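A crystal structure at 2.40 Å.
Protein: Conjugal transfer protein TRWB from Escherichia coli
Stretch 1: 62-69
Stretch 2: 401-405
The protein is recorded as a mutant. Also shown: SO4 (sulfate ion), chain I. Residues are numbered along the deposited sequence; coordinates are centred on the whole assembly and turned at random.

Stretch 1 (62-69) TGTGKSVL
Stretch 2 (401-405) PDLTA

The most unusual feature of this contact is a close approach of two oxygens, Gly63 O and Asp402 OD2, at 2.6 Å; whether a proton lies between them is open. Asp402 (-67/157; chi1 m, chi2 42°) sets its CA-to-CB bond sideways, but its end comes nearer. The pair illustrates how a loop that wraps an anion can use its carbonyls to meet a distant segment. Residues 62-65 form a loop, Gly65 occupies the N-cap position before the helix beginning at Lys66, and Leu69 N hydrogen-bonds to Gly65 O at 3.0 Å. N-H groups donate hydrogen bonds to the anionic sulfate: Gly63 N to O4 at 3.1 Å, Gly65 N to O1 at 2.7 Å, Lys66 N to O3 at 3.2 Å, Ser67 N to O2 at 2.8 Å. Lys66 (m, t, m, m) folds back, bringing NZ within 2.6 Å of sulfate O3. Positive phi favours glycine at Gly63 (77/-4); at Gly65 (113/15) a CB would also jam against the preceding carbonyl O.

In register, the segments running in the same direction, Thr64 CA lies 4.9 Å from Asp402 CA and Gly65 CA 5.2 Å from Leu403 CA. A backbone hydrogen bond runs from Leu403 N to Thr64 O, 3.2 Å at 149°. Leu403 (68/32; m, t) starts away, yet its end returns: CD2 makes an apolar contact with Val68 CG2 (chi1 t) at 4.2 Å and approaches Gly65 CA equally closely. An ideal CB on Gly65 would sit 3.2 Å from Leu403 CD2, so its absence leaves room. After Leu403, Thr404 (chi1 m) starts a strand, its OG1 donating a hydrogen bond to Pro401 O at 3.0 Å.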

# COMPACT_ATOMS: atom_id res chain seq x y z
N THR B 62 4.70 -28.12 6.85
CA THR B 62 4.92 -28.99 8.01
C THR B 62 4.75 -30.45 7.65
O THR B 62 3.86 -30.80 6.88
CB THR B 62 3.91 -28.72 9.16
OG1 THR B 62 3.80 -27.32 9.39
CG2 THR B 62 4.38 -29.40 10.44
N GLY B 63 5.60 -31.30 8.21
CA GLY B 63 5.50 -32.72 7.96
C GLY B 63 6.02 -33.22 6.62
O GLY B 63 6.04 -34.42 6.39
N THR B 64 6.44 -32.32 5.74
CA THR B 64 6.94 -32.74 4.44
C THR B 64 8.30 -33.45 4.48
O THR B 64 8.68 -34.09 3.50
CB THR B 64 7.02 -31.55 3.46
OG1 THR B 64 7.76 -30.48 4.04
CG2 THR B 64 5.63 -31.07 3.12
N GLY B 65 9.01 -33.35 5.59
CA GLY B 65 10.30 -34.01 5.71
C GLY B 65 11.57 -33.17 5.80
O GLY B 65 12.68 -33.70 5.63
N LYS B 66 11.44 -31.87 6.08
CA LYS B 66 12.60 -30.99 6.17
C LYS B 66 13.65 -31.46 7.18
O LYS B 66 14.86 -31.44 6.90
CB LYS B 66 12.15 -29.56 6.54
CG LYS B 66 11.22 -28.91 5.54
CD LYS B 66 10.92 -27.46 5.91
CE LYS B 66 10.13 -27.36 7.20
NZ LYS B 66 8.76 -27.88 7.06
N SER B 67 13.19 -31.89 8.36
CA SER B 67 14.08 -32.35 9.41
C SER B 67 14.81 -33.62 8.99
O SER B 67 15.99 -33.80 9.29
CB SER B 67 13.30 -32.62 10.70
OG SER B 67 12.34 -33.65 10.53
N VAL B 68 14.09 -34.51 8.30
CA VAL B 68 14.70 -35.75 7.83
C VAL B 68 15.85 -35.39 6.89
O VAL B 68 16.94 -35.92 7.03
CB VAL B 68 13.70 -36.64 7.07
CG1 VAL B 68 14.43 -37.81 6.43
CG2 VAL B 68 12.63 -37.15 8.01
N LEU B 69 15.58 -34.48 5.96
CA LEU B 69 16.59 -34.06 4.99
C LEU B 69 17.78 -33.40 5.65
O LEU B 69 18.93 -33.70 5.31
CB LEU B 69 15.98 -33.10 3.95
CG LEU B 69 16.83 -32.81 2.71
CD1 LEU B 69 15.94 -32.26 1.62
CD2 LEU B 69 17.95 -31.83 3.03
N PRO B 401 3.53 -36.48 -2.51
CA PRO B 401 3.40 -37.31 -1.31
C PRO B 401 4.50 -36.85 -0.35
O PRO B 401 5.51 -36.30 -0.78
CB PRO B 401 3.61 -38.73 -1.83
CG PRO B 401 4.50 -38.53 -3.03
CD PRO B 401 3.91 -37.29 -3.68
N ASP B 402 4.30 -37.06 0.95
CA ASP B 402 5.32 -36.61 1.89
C ASP B 402 6.61 -37.42 1.74
O ASP B 402 6.60 -38.53 1.23
CB ASP B 402 4.77 -36.66 3.32
CG ASP B 402 3.95 -35.41 3.67
OD1 ASP B 402 3.15 -34.96 2.81
OD2 ASP B 402 4.09 -34.89 4.80
N LEU B 403 7.72 -36.83 2.18
CA LEU B 403 9.02 -37.46 2.07
C LEU B 403 9.43 -37.58 0.61
O LEU B 403 10.10 -38.52 0.21
CB LEU B 403 9.01 -38.84 2.72
CG LEU B 403 8.96 -38.81 4.24
CD1 LEU B 403 8.91 -40.23 4.77
CD2 LEU B 403 10.18 -38.07 4.78
N THR B 404 9.01 -36.60 -0.18
CA THR B 404 9.36 -36.54 -1.58
C THR B 404 9.88 -35.12 -1.81
O THR B 404 9.28 -34.14 -1.35
CB THR B 404 8.16 -36.82 -2.48
OG1 THR B 404 7.56 -38.05 -2.09
CG2 THR B 404 8.60 -36.91 -3.94
N ALA B 405 11.00 -35.01 -2.52
CA ALA B 405 11.59 -33.71 -2.76
C ALA B 405 12.11 -33.47 -4.17
O ALA B 405 12.50 -34.39 -4.87
CB ALA B 405 12.73 -33.47 -1.78
S SO4 I . 9.03 -31.44 8.59
O1 SO4 I . 8.48 -32.72 8.13
O2 SO4 I . 10.43 -31.66 9.01
O3 SO4 I . 8.98 -30.45 7.49
O4 SO4 I . 8.24 -30.96 9.73